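Local coordinates for sensor protein CzcS (Pseudomonas aeruginosa, PDB 5GPO) that senses zinc through this sensor domain of a membrane-bound histidine kinase, probably as a member of a two-component system linked to metal detoxification and antibiotic resistance, at residues S74-R79 with Q95-G100; L53-S58 with V120-S125. All blocks are in the same frame, centred on the assembly; numbering follows the deposited sequence. Where two conformers were deposited one is given.

Contact 1: S74-R79 with Q95-G100; sequences SVAANR and QSWSTG. With SO4 (sulfate ion), chain H.
The indole of W97 lies against the first turn of helix 75-86, with A77 over one of its faces. A77 CB sits 3.6 Å from the centroid of the five-membered ring and 17° off the ring normal, a CH-pi contact. A76 CB meets the benzo side obliquely, 3.8 Å from W97 CZ2. Both strand side chains reach the helix with CG anti to the backbone N. From there the Q95 chain stays extended and brings its amide to the carbonyl of A77. Q95 NE2 gives a hydrogen bond to A77 O of 2.8 Å, in the carbonyl plane and on a lone pair. Q95 OE1 accepts from a water that also donates to N78 OD1. Both bonds fix which way round the amide lies. At the helix start S74 is the N-cap: its OG, anti to its own N (chi1 162°), accepts from A77 N at 3.0 Å. The same OG donates to O4 of a sulfate, probably from the crystallisation liquor, at a very short 2.4 Å; A76 N binds sulfate O3 at 3.0 Å. Indole packing and the Q95 bond join the helix to edge strand 93-98, which pairs with strand 104-113; N78 leans on strand 119-127.

Contact 2: L53-S58 with V120-S125; sequences LSILDS and VQVLLS
L53 holds CG anti to its backbone N (chi1 -178°), and V122 puts CG1 in the same position. The two side chains cross obliquely, with L53 CD1 3.6 Å from V122 CG1. I55 has CG2 anti to N, which brings it to 3.8 Å from V120 CB. L56 and L123 both carry CG anti to the carbonyl carbon. On the other side of the sheet their CD1 tips meet at 4.3 Å. The backbones form an antiparallel ladder between strand 51-57 and the central strand 119-127 of a sheet whose order, 2-1-5-4-3, is consistent with a PAS-like sensor domain. S54-L123 and L56-Q121 are hydrogen-bonded pairs; I55-V122 between them, and L53-L124 and D57-V120 outside, are non-hydrogen-bonded. The L123 N to S54 O bond (2.7 Å) runs nearly along the C=O axis; that from L56 N to Q121 O (2.9 Å) is almost straight, 171°. A water also donates to L123 O, so this carbonyl accepts twice. S58 OG packs 3.5 Å from Q121 CG, while Q121 OE1 bonds to S111. The face of L53, I55, V122 and L124 packs on I20, L41, L17 and K16 of the second subunit. S54, L56 and L123 face helix 75-86 through N78, L82 and L81.

Contact 1 and contact 2 lie on the same antiparallel sheet, their centres about 15 Å apart. Contact 1 is nested in the chain between the two strands of contact 2. Helix 75-86 joins them: A76 and A77 touch W97 of the edge strand, while N78 turns to the strands of contact 2. N78 CG lies 4.0 Å from L123 CD1, and N78 ND2 is 3.6 Å from S54 OG, both packing contacts. The helix therefore covers one face of the sheet, and the second subunit packs on the other. Neither contact contributes a zinc ligand. H39 and D43 at the metal site belong to helix 34-47, which also carries L41, whose copy in the second subunit touches I55.

Contact 1: S74-R79 with Q95-G100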
# COMPACT_ATOMS: atom_id res chain seq x y z
N SER B 74 -9.01 0.12 13.10
CA SER B 74 -9.56 0.31 14.44
C SER B 74 -10.12 -1.02 14.91
O SER B 74 -10.96 -1.62 14.23
CB SER B 74 -10.65 1.39 14.45
OG SER B 74 -11.46 1.28 15.63
N VAL B 75 -9.62 -1.51 16.05
CA VAL B 75 -10.15 -2.74 16.65
C VAL B 75 -11.65 -2.61 16.88
O VAL B 75 -12.43 -3.51 16.55
CB VAL B 75 -9.42 -3.06 17.97
CG1 VAL B 75 -10.17 -4.12 18.76
CG2 VAL B 75 -8.00 -3.53 17.67
N ALA B 76 -12.06 -1.48 17.47
CA ALA B 76 -13.47 -1.27 17.81
C ALA B 76 -14.33 -1.19 16.56
O ALA B 76 -15.43 -1.76 16.51
CB ALA B 76 -13.63 -0.00 18.64
N ALA B 77 -13.86 -0.47 15.54
CA ALA B 77 -14.62 -0.32 14.32
C ALA B 77 -14.80 -1.65 13.61
O ALA B 77 -15.91 -1.98 13.16
CB ALA B 77 -13.94 0.69 13.40
N ASN B 78 -13.72 -2.43 13.49
CA ASN B 78 -13.81 -3.75 12.88
C ASN B 78 -14.78 -4.65 13.64
O ASN B 78 -15.57 -5.38 13.03
CB ASN B 78 -12.42 -4.39 12.81
CG ASN B 78 -11.64 -3.95 11.60
OD1 ASN B 78 -12.06 -3.05 10.87
ND2 ASN B 78 -10.49 -4.58 11.37
N ARG B 79 -14.75 -4.60 14.97
CA ARG B 79 -15.69 -5.39 15.76
C ARG B 79 -17.14 -5.00 15.43
O ARG B 79 -17.99 -5.87 15.18
CB ARG B 79 -15.39 -5.21 17.25
CG ARG B 79 -16.27 -6.03 18.20
CD ARG B 79 -15.78 -5.96 19.65
NE ARG B 79 -14.50 -6.65 19.84
CZ ARG B 79 -13.39 -6.06 20.29
NH1 ARG B 79 -13.40 -4.78 20.63
NH2 ARG B 79 -12.28 -6.77 20.43
N GLN B 95 -19.18 1.60 6.96
CA GLN B 95 -19.04 2.07 8.32
C GLN B 95 -18.14 3.29 8.32
O GLN B 95 -17.00 3.21 7.85
CB GLN B 95 -18.46 0.99 9.22
CG GLN B 95 -18.28 1.44 10.64
CD GLN B 95 -17.35 0.52 11.37
OE1 GLN B 95 -16.16 0.43 11.04
NE2 GLN B 95 -17.88 -0.19 12.36
N SER B 96 -18.65 4.40 8.83
CA SER B 96 -17.79 5.51 9.20
C SER B 96 -17.53 5.42 10.69
O SER B 96 -18.35 4.88 11.45
CB SER B 96 -18.42 6.85 8.83
OG SER B 96 -18.73 6.88 7.44
N TRP B 97 -16.36 5.90 11.11
CA TRP B 97 -15.94 5.74 12.49
C TRP B 97 -14.99 6.88 12.83
O TRP B 97 -14.16 7.27 12.00
CB TRP B 97 -15.25 4.39 12.70
CG TRP B 97 -15.17 3.93 14.13
CD1 TRP B 97 -14.18 4.23 15.04
CD2 TRP B 97 -16.10 3.09 14.81
NE1 TRP B 97 -14.45 3.62 16.24
CE2 TRP B 97 -15.62 2.92 16.13
CE3 TRP B 97 -17.30 2.47 14.44
CZ2 TRP B 97 -16.30 2.15 17.08
CZ3 TRP B 97 -17.97 1.69 15.38
CH2 TRP B 97 -17.47 1.54 16.69
N SER B 98 -15.11 7.43 14.03
CA SER B 98 -14.19 8.50 14.44
C SER B 98 -13.68 8.32 15.84
O SER B 98 -14.37 7.82 16.65
CB SER B 98 -14.85 9.86 14.38
OG SER B 98 -16.19 9.70 14.66
N THR B 99 -12.46 8.77 16.11
CA THR B 99 -11.93 8.69 17.46
C THR B 99 -10.82 9.68 17.73
O THR B 99 -9.93 9.47 18.56
CB THR B 99 -11.46 7.27 17.69
OG1 THR B 99 -10.81 7.17 18.96
CG2 THR B 99 -10.55 6.85 16.52
N GLY B 100 -10.87 10.79 17.00
CA GLY B 100 -9.88 11.84 17.15
C GLY B 100 -9.82 12.76 15.94
O GLY B 100 -10.55 13.75 15.87
S SO4 H . -9.79 1.75 18.61
O1 SO4 H . -10.23 2.37 19.87
O2 SO4 H . -8.36 2.01 18.42
O3 SO4 H . -10.04 0.32 18.67
O4 SO4 H . -10.54 2.39 17.52
O HOH W 1 -13.75 -1.27 10.38

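Contact 2: L53-S58 with V120-S125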
# COMPACT_ATOMS: atom_id res chain seq x y z
N LEU B 53 -6.36 -4.29 5.48
CA LEU B 53 -7.26 -5.36 5.05
C LEU B 53 -7.24 -6.50 6.06
O LEU B 53 -6.17 -7.01 6.41
CB LEU B 53 -6.86 -5.86 3.66
CG LEU B 53 -7.75 -6.97 3.05
CD1 LEU B 53 -9.21 -6.53 3.00
CD2 LEU B 53 -7.25 -7.34 1.66
N SER B 54 -8.43 -6.88 6.53
CA SER B 54 -8.63 -8.00 7.44
C SER B 54 -9.52 -9.02 6.79
O SER B 54 -10.62 -8.68 6.31
CB SER B 54 -9.25 -7.55 8.77
OG SER B 54 -8.36 -6.81 9.56
N ILE B 55 -9.08 -10.27 6.77
CA ILE B 55 -9.85 -11.37 6.20
C ILE B 55 -9.97 -12.44 7.27
O ILE B 55 -8.96 -12.93 7.77
CB ILE B 55 -9.19 -11.90 4.93
CG1 ILE B 55 -9.24 -10.77 3.89
CG2 ILE B 55 -9.89 -13.17 4.44
CD1 ILE B 55 -8.96 -11.21 2.52
N LEU B 56 -11.21 -12.76 7.65
CA LEU B 56 -11.52 -13.70 8.72
C LEU B 56 -12.24 -14.90 8.14
O LEU B 56 -13.10 -14.75 7.27
CB LEU B 56 -12.43 -13.07 9.79
CG LEU B 56 -12.15 -11.63 10.20
CD1 LEU B 56 -13.16 -11.17 11.23
CD2 LEU B 56 -10.75 -11.55 10.74
N ASP B 57 -11.90 -16.09 8.64
CA ASP B 57 -12.72 -17.28 8.41
C ASP B 57 -14.12 -17.08 9.00
O ASP B 57 -14.28 -16.87 10.21
CB ASP B 57 -12.02 -18.50 9.05
CG ASP B 57 -12.52 -19.84 8.51
OD1 ASP B 57 -13.73 -20.09 8.53
OD2 ASP B 57 -11.69 -20.66 8.07
N SER B 58 -15.14 -17.13 8.13
CA SER B 58 -16.52 -16.94 8.55
C SER B 58 -16.95 -17.99 9.57
O SER B 58 -17.84 -17.73 10.38
CB SER B 58 -17.47 -17.02 7.36
OG SER B 58 -17.25 -15.96 6.43
N VAL B 120 -15.27 -16.43 3.92
CA VAL B 120 -14.52 -15.40 4.63
C VAL B 120 -15.34 -14.13 4.75
O VAL B 120 -16.24 -13.86 3.95
CB VAL B 120 -13.15 -15.09 3.96
CG1 VAL B 120 -12.21 -16.31 4.02
CG2 VAL B 120 -13.31 -14.53 2.51
N GLN B 121 -15.03 -13.36 5.79
CA GLN B 121 -15.53 -12.00 5.95
C GLN B 121 -14.37 -11.05 5.71
O GLN B 121 -13.28 -11.26 6.27
CB GLN B 121 -16.12 -11.76 7.35
CG GLN B 121 -17.18 -12.77 7.81
CD GLN B 121 -18.56 -12.49 7.25
OE1 GLN B 121 -18.71 -11.80 6.24
NE2 GLN B 121 -19.58 -13.01 7.91
N VAL B 122 -14.59 -10.03 4.89
CA VAL B 122 -13.54 -9.15 4.40
C VAL B 122 -13.81 -7.76 4.95
O VAL B 122 -14.89 -7.20 4.71
CB VAL B 122 -13.48 -9.12 2.87
CG1 VAL B 122 -12.42 -8.09 2.39
CG2 VAL B 122 -13.17 -10.52 2.32
N LEU B 123 -12.85 -7.21 5.68
CA LEU B 123 -12.98 -5.91 6.32
C LEU B 123 -11.91 -4.99 5.73
O LEU B 123 -10.72 -5.14 6.04
CB LEU B 123 -12.84 -6.03 7.83
CG LEU B 123 -13.78 -7.01 8.53
CD1 LEU B 123 -13.50 -7.10 10.04
CD2 LEU B 123 -15.22 -6.63 8.31
N LEU B 124 -12.33 -4.04 4.90
CA LEU B 124 -11.41 -3.11 4.25
C LEU B 124 -11.59 -1.71 4.82
O LEU B 124 -12.70 -1.16 4.80
CB LEU B 124 -11.63 -3.12 2.73
CG LEU B 124 -10.81 -2.16 1.86
CD1 LEU B 124 -9.31 -2.46 1.92
CD2 LEU B 124 -11.32 -2.28 0.41
N SER B 125 -10.50 -1.14 5.31
CA SER B 125 -10.56 0.14 6.01
C SER B 125 -9.63 1.14 5.34
O SER B 125 -8.59 0.77 4.79
CB SER B 125 -10.19 -0.02 7.49
OG SER B 125 -11.16 -0.77 8.19
O HOH W 2 -9.10 -3.75 8.21